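PDB 4K0D: periplasmic sensor hybrid histidine kinase from Anaeromyxobacter dehalogenans, which probably autophosphorylates on a histidine at the expense of ATP to start a phosphorelay, with this helical periplasmic domain as its sensor. Local coordinates for residues T115-P118 with M119-E122; L127-F130 with G131-Q135; E14-G17 with P18-A21. All coordinates share one frame; numbering follows the deposited sequence.

Interaction 1. Residues T115-P118 with M119-E122. With NA (sodium ion), chain L.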
loop_
_atom_site.group_PDB
_atom_site.type_symbol
_atom_site.label_atom_id
_atom_site.label_comp_id
_atom_site.label_asym_id
_atom_site.label_seq_id
_atom_site.Cartn_x
_atom_site.Cartn_y
_atom_site.Cartn_z
ATOM N N THR B 115 4.949 28.233 -1.997
ATOM C CA THR B 115 3.700 27.902 -2.623
ATOM C C THR B 115 3.533 26.395 -2.830
ATOM O O THR B 115 2.581 25.949 -3.393
ATOM C CB THR B 115 3.440 28.730 -3.915
ATOM O OG1 THR B 115 3.651 27.953 -5.054
ATOM C CG2 THR B 115 4.292 29.860 -4.068
ATOM N N LEU B 116 4.450 25.619 -2.312
ATOM C CA LEU B 116 4.491 24.225 -2.594
ATOM C C LEU B 116 3.895 23.417 -1.507
ATOM O O LEU B 116 3.006 22.659 -1.732
ATOM C CB LEU B 116 5.899 23.760 -2.833
ATOM C CG LEU B 116 6.581 24.084 -4.135
ATOM C CD1 LEU B 116 7.572 23.029 -4.363
ATOM C CD2 LEU B 116 5.650 24.176 -5.287
ATOM N N PRO B 117 4.424 23.555 -0.327
ATOM C CA PRO B 117 3.917 22.783 0.806
ATOM C C PRO B 117 2.385 22.783 1.009
ATOM O O PRO B 117 1.869 21.742 1.422
ATOM C CB PRO B 117 4.596 23.420 1.996
ATOM C CG PRO B 117 5.904 23.923 1.422
ATOM C CD PRO B 117 5.500 24.470 0.074
ATOM N N PRO B 118 1.690 23.912 0.767
ATOM C CA PRO B 118 0.235 23.886 0.967
ATOM C C PRO B 118 -0.373 22.904 -0.005
ATOM O O PRO B 118 -1.297 22.195 0.350
ATOM C CB PRO B 118 -0.227 25.299 0.574
ATOM C CG PRO B 118 0.960 26.152 0.564
ATOM C CD PRO B 118 2.199 25.273 0.487
HETATM N N MSE B 119 0.148 22.896 -1.232
HETATM C CA MSE B 119 -0.383 22.059 -2.283
HETATM C C MSE B 119 -0.029 20.637 -2.006
HETATM O O MSE B 119 -0.861 19.749 -2.188
HETATM C CB MSE B 119 0.169 22.469 -3.630
HETATM C CG MSE B 119 -0.123 23.920 -3.930
HETATM SE SE MSE B 119 0.811 24.524 -5.564
HETATM C CE MSE B 119 -0.441 24.096 -6.965
ATOM N N ARG B 120 1.177 20.425 -1.516
ATOM C CA ARG B 120 1.599 19.089 -1.117
ATOM C C ARG B 120 0.629 18.542 -0.046
ATOM O O ARG B 120 0.069 17.465 -0.194
ATOM C CB ARG B 120 2.965 19.188 -0.514
ATOM C CG ARG B 120 3.490 17.911 0.033
ATOM C CD ARG B 120 4.821 18.233 0.717
ATOM N NE ARG B 120 4.693 18.560 2.129
ATOM C CZ ARG B 120 5.403 19.489 2.787
ATOM N NH1 ARG B 120 6.315 20.220 2.195
ATOM N NH2 ARG B 120 5.207 19.665 4.078
ATOM N N GLU B 121 0.411 19.299 1.033
ATOM C CA GLU B 121 -0.308 18.759 2.195
ATOM C C GLU B 121 -1.745 18.481 1.865
ATOM O O GLU B 121 -2.338 17.566 2.367
ATOM C CB GLU B 121 -0.239 19.744 3.349
ATOM C CG GLU B 121 1.112 19.781 3.967
ATOM C CD GLU B 121 1.486 18.443 4.544
ATOM O OE1 GLU B 121 0.719 17.916 5.367
ATOM O OE2 GLU B 121 2.546 17.904 4.171
ATOM N N GLU B 122 -2.320 19.296 1.012
ATOM C CA GLU B 122 -3.685 19.107 0.654
ATOM C C GLU B 122 -3.790 17.814 -0.174
ATOM O O GLU B 122 -4.625 16.920 0.080
ATOM C CB GLU B 122 -4.143 20.319 -0.125
ATOM C CG GLU B 122 -5.541 20.266 -0.596
ATOM C CD GLU B 122 -6.072 21.648 -0.968
ATOM O OE1 GLU B 122 -5.394 22.664 -0.646
ATOM O OE2 GLU B 122 -7.162 21.699 -1.576
HETATM NA NA NA L . 1.948 16.178 6.561
#
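M119 folds back over the turn before its helix: with CG beside the backbone N (chi1 -57°) and the chain extended at chi2, its selenium comes to 3.1 Å from T115 O. This is the tight side. L116 and the selenomethionine both turn into the bundle, L116 against A37 of helix 16-42 and both against A92 of helix 73-102, while M119 also meets P88 and F89. L116 O takes a near-straight bond from R120 N at 2.9 Å and a weak one from M119 N. The segment runs into helix 117-145, the last helix of a periplasmic helical-bundle sensor domain, and P117 and P118 occupy the N-terminal positions, where a proline's missing N-H costs no helix bond. P117 O and P118 O receive E121 N and E122 N. P117 CB sits over one face of the R120 guanidinium, 3.6 Å from NH1. At the in-plane edge of that group, NE and NH2 both grip E121 OE2, with NE at 3.0 Å on the anti lone pair. The exposed side holds P118 and E122, with E121 at its margin; E121 OE1 binds the sodium ion at 2.4 Å, so the carboxylate is shared between a metal and an arginine.

Interaction 2. Residues L127-F130 with G131-Q135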
loop_
_atom_site.group_PDB
_atom_site.type_symbol
_atom_site.label_atom_id
_atom_site.label_comp_id
_atom_site.label_asym_id
_atom_site.label_seq_id
_atom_site.Cartn_x
_atom_site.Cartn_y
_atom_site.Cartn_z
ATOM N N LEU B 127 -5.174 12.084 -0.448
ATOM C CA LEU B 127 -4.764 10.735 -0.778
ATOM C C LEU B 127 -4.971 9.836 0.400
ATOM O O LEU B 127 -5.457 8.697 0.249
ATOM C CB LEU B 127 -3.292 10.663 -1.157
ATOM C CG LEU B 127 -3.139 10.747 -2.663
ATOM C CD1 LEU B 127 -1.698 11.113 -2.979
ATOM C CD2 LEU B 127 -3.523 9.427 -3.320
ATOM N N ARG B 128 -4.610 10.313 1.585
ATOM C CA ARG B 128 -4.737 9.480 2.762
ATOM C C ARG B 128 -6.226 9.254 3.107
ATOM O O ARG B 128 -6.624 8.184 3.589
ATOM C CB ARG B 128 -3.959 10.081 3.924
ATOM C CG ARG B 128 -2.464 9.792 3.856
ATOM C CD ARG B 128 -1.627 10.839 4.579
ATOM N NE ARG B 128 -0.203 10.666 4.284
ATOM C CZ ARG B 128 0.740 11.552 4.594
ATOM N NH1 ARG B 128 0.414 12.687 5.220
ATOM N NH2 ARG B 128 2.013 11.311 4.279
ATOM N N THR B 129 -7.063 10.239 2.819
ATOM C CA THR B 129 -8.503 10.019 3.058
ATOM C C THR B 129 -8.984 8.942 2.103
ATOM O O THR B 129 -9.706 8.010 2.499
ATOM C CB THR B 129 -9.408 11.299 2.901
ATOM O OG1 THR B 129 -9.000 12.260 3.868
ATOM C CG2 THR B 129 -10.833 10.953 3.223
ATOM N N PHE B 130 -8.631 9.101 0.833
ATOM C CA PHE B 130 -8.915 8.074 -0.158
ATOM C C PHE B 130 -8.460 6.691 0.308
ATOM O O PHE B 130 -9.170 5.719 0.169
ATOM C CB PHE B 130 -8.238 8.351 -1.487
ATOM C CG PHE B 130 -8.349 7.189 -2.420
ATOM C CD1 PHE B 130 -7.470 6.114 -2.314
ATOM C CD2 PHE B 130 -9.350 7.144 -3.362
ATOM C CE1 PHE B 130 -7.592 5.026 -3.168
ATOM C CE2 PHE B 130 -9.463 6.074 -4.219
ATOM C CZ PHE B 130 -8.577 5.010 -4.117
ATOM N N GLY B 131 -7.269 6.591 0.858
ATOM C CA GLY B 131 -6.796 5.291 1.295
ATOM C C GLY B 131 -7.686 4.713 2.392
ATOM O O GLY B 131 -7.967 3.537 2.427
ATOM N N ALA B 132 -8.122 5.553 3.316
ATOM C CA ALA B 132 -8.869 5.068 4.450
ATOM C C ALA B 132 -10.242 4.622 3.976
ATOM O O ALA B 132 -10.762 3.578 4.400
ATOM C CB ALA B 132 -8.967 6.202 5.565
ATOM N N LEU B 133 -10.858 5.384 3.087
ATOM C CA LEU B 133 -12.161 4.980 2.621
ATOM C C LEU B 133 -12.073 3.691 1.811
ATOM O O LEU B 133 -12.882 2.795 1.960
ATOM C CB LEU B 133 -12.782 6.051 1.731
ATOM C CG LEU B 133 -12.791 7.507 2.179
ATOM C CD1 LEU B 133 -13.576 8.290 1.119
ATOM C CD2 LEU B 133 -13.377 7.705 3.582
ATOM N N GLN B 134 -11.107 3.605 0.907
ATOM C CA GLN B 134 -10.994 2.423 0.018
ATOM C C GLN B 134 -10.719 1.180 0.832
ATOM O O GLN B 134 -11.217 0.075 0.540
ATOM C CB GLN B 134 -9.836 2.644 -0.973
ATOM C CG GLN B 134 -9.732 1.544 -2.069
ATOM C CD GLN B 134 -10.937 1.466 -2.987
ATOM O OE1 GLN B 134 -11.345 2.456 -3.601
ATOM N NE2 GLN B 134 -11.490 0.250 -3.128
ATOM N N GLN B 135 -9.930 1.348 1.875
ATOM C CA GLN B 135 -9.660 0.256 2.769
ATOM C C GLN B 135 -10.960 -0.248 3.445
ATOM O O GLN B 135 -11.251 -1.464 3.491
ATOM C CB GLN B 135 -8.672 0.731 3.820
ATOM C CG GLN B 135 -8.492 -0.290 4.884
ATOM C CD GLN B 135 -7.389 0.026 5.835
ATOM O OE1 GLN B 135 -6.190 -0.180 5.547
ATOM N NE2 GLN B 135 -7.776 0.520 7.005
#
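F130 and Q134 lie side by side one helical turn apart and point the same way, the ring's CZ 3.8 Å from Q134 OE1 and its CE1 3.9 Å from Q134 CB. Ring and amide planes are inclined by 39°, so the pair is packed without being stacked. Both CG atoms are anti to their backbone N (chi1 171° for F130), which sends the two groups off the same flank of the helix; the bend at Q134 chi2 then brings OE1 up beside CZ of the ring. A second i to i+4 pair, T129 and L133, also lies side by side, T129 CG2 touching L133 CG at 4.1 Å, while L133 CG also rests on T129 O. Beneath them the alpha-helical i to i+4 bonds fix the spacing, Q134 N to F130 O at 3.0 Å among them. Further out, the Q134 amide is held at both ends, OE1 by S72 N and NE2 by D138 OD1, and F66 meets the F130 ring edge-to-face. This part of helix 117-145 packs against two others of the bundle: L127 reaches L26 of helix 16-42, L127 and F130 share I82 of helix 73-102, L133 and T129 lie on L78, and R128 packs on Q135 of the second subunit.

Interaction 3. Residues E14-G17 with P18-A21. With ZN (zinc ion), chain I.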
loop_
_atom_site.group_PDB
_atom_site.type_symbol
_atom_site.label_atom_id
_atom_site.label_comp_id
_atom_site.label_asym_id
_atom_site.label_seq_id
_atom_site.Cartn_x
_atom_site.Cartn_y
_atom_site.Cartn_z
ATOM N N GLU B 14 -8.357 -9.184 -5.919
ATOM C CA GLU B 14 -6.928 -9.094 -6.290
ATOM C C GLU B 14 -6.558 -7.675 -6.695
ATOM O O GLU B 14 -5.401 -7.362 -6.946
ATOM C CB GLU B 14 -6.582 -10.093 -7.442
ATOM C CG GLU B 14 -6.585 -11.577 -7.034
ATOM C CD GLU B 14 -5.445 -11.969 -6.086
ATOM O OE1 GLU B 14 -4.473 -11.222 -5.955
ATOM O OE2 GLU B 14 -5.523 -13.021 -5.436
ATOM N N LEU B 15 -7.553 -6.818 -6.818
ATOM C CA LEU B 15 -7.294 -5.424 -7.039
ATOM C C LEU B 15 -6.804 -4.702 -5.773
ATOM O O LEU B 15 -6.208 -3.638 -5.852
ATOM C CB LEU B 15 -8.522 -4.729 -7.588
ATOM C CG LEU B 15 -8.913 -5.073 -9.022
ATOM C CD1 LEU B 15 -10.298 -4.535 -9.272
ATOM C CD2 LEU B 15 -7.945 -4.468 -9.994
ATOM N N ILE B 16 -7.036 -5.274 -4.607
ATOM C CA ILE B 16 -6.689 -4.570 -3.365
ATOM C C ILE B 16 -5.236 -4.161 -3.334
ATOM O O ILE B 16 -4.926 -3.017 -3.134
ATOM C CB ILE B 16 -7.002 -5.435 -2.142
ATOM C CG1 ILE B 16 -8.516 -5.361 -1.874
ATOM C CG2 ILE B 16 -6.118 -5.015 -0.919
ATOM C CD1 ILE B 16 -9.090 -6.482 -1.000
ATOM N N GLY B 17 -4.347 -5.102 -3.574
ATOM C CA GLY B 17 -2.933 -4.878 -3.396
ATOM C C GLY B 17 -2.391 -3.817 -4.329
ATOM O O GLY B 17 -1.766 -2.878 -3.898
ATOM N N PRO B 18 -2.612 -3.975 -5.625
ATOM C CA PRO B 18 -2.116 -3.003 -6.606
ATOM C C PRO B 18 -2.675 -1.621 -6.390
ATOM O O PRO B 18 -1.948 -0.625 -6.579
ATOM C CB PRO B 18 -2.627 -3.548 -7.924
ATOM C CG PRO B 18 -2.792 -5.021 -7.666
ATOM C CD PRO B 18 -3.102 -5.217 -6.249
ATOM N N ARG B 19 -3.936 -1.535 -5.994
ATOM C CA ARG B 19 -4.539 -0.225 -5.800
ATOM C C ARG B 19 -3.878 0.432 -4.614
ATOM O O ARG B 19 -3.535 1.636 -4.639
ATOM C CB ARG B 19 -6.039 -0.346 -5.588
ATOM C CG ARG B 19 -6.765 0.984 -5.389
ATOM C CD ARG B 19 -8.298 0.839 -5.456
ATOM N NE ARG B 19 -8.775 -0.346 -4.720
ATOM C CZ ARG B 19 -9.575 -1.303 -5.230
ATOM N NH1 ARG B 19 -10.023 -1.257 -6.492
ATOM N NH2 ARG B 19 -9.946 -2.321 -4.460
ATOM N N ALA B 20 -3.626 -0.354 -3.584
ATOM C CA ALA B 20 -3.029 0.217 -2.384
ATOM C C ALA B 20 -1.617 0.684 -2.712
ATOM O O ALA B 20 -1.128 1.682 -2.168
ATOM C CB ALA B 20 -2.978 -0.776 -1.302
ATOM N N ALA B 21 -0.953 -0.081 -3.562
ATOM C CA ALA B 21 0.432 0.162 -3.883
ATOM C C ALA B 21 0.513 1.445 -4.682
ATOM O O ALA B 21 1.409 2.248 -4.475
ATOM C CB ALA B 21 1.047 -1.020 -4.662
HETATM ZN ZN ZN I . -7.007 -13.998 -4.663
HETATM O O HOH W 1 -7.081 -0.976 -2.248
#
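R19 leaves its helix with CG anti to the backbone N (chi1 -179°) and bends at chi3 (43°), which folds the guanidinium back over the preceding turn, above L15 O; E14, bent at chi2 (-69°), swings its carboxylate away from that turn toward a zinc ion. The segment leads into helix 16-42 of the helical-bundle sensor domain, just after the break that follows helix 7-13. G17 and P18 lie near the helix start, where P18 can do without an N-H; P18 CD packs 3.2 Å from E14 O. The following residues close regular helical bonds: R19 N to L15 O, A20 N to I16 O at 3.0 Å and A21 N to G17 O. L15 O meets R19 twice, through the backbone N-H nearly in line with its C=O and through the guanidinium, above whose centre it lies at 4.1 Å. L15 CB lies 3.9 Å from NH1. The nitrogens of the guanidinium point outward to other partners, NH1 to P70 O and NH2 in a salt bridge with D138 of helix 117-145, which probably fixes its rotation. At the other end of the segment E14 OE2 binds zinc at 1.9 Å, along with D10 and H32 of the second subunit, and OE1 pairs with R58 of that subunit, so the metal site bridges the dimer. Between the arginine and the helix, a water donates to I16 O at 3.1 Å and accepts from R19 NE at 3.1 Å.

From the N terminus the chain first passes interaction 3, at the start of helix 16-42, and returns through three further helices before interaction 1 opens helix 117-145 and interaction 2 follows about one turn further on. All three are local and in series: none nests or crosses another, and none closes a long loop. Interactions 1 and 3 lie on opposite sides of the chain's centre, 26 Å apart between centres, whereas interaction 2 meets interaction 3 where Q134 NE2 packs 3.2 Å from R19 NE. Both of those side chains converge on D138, tying the start of helix 16-42 to helix 117-145, and all three contacts touch the second subunit.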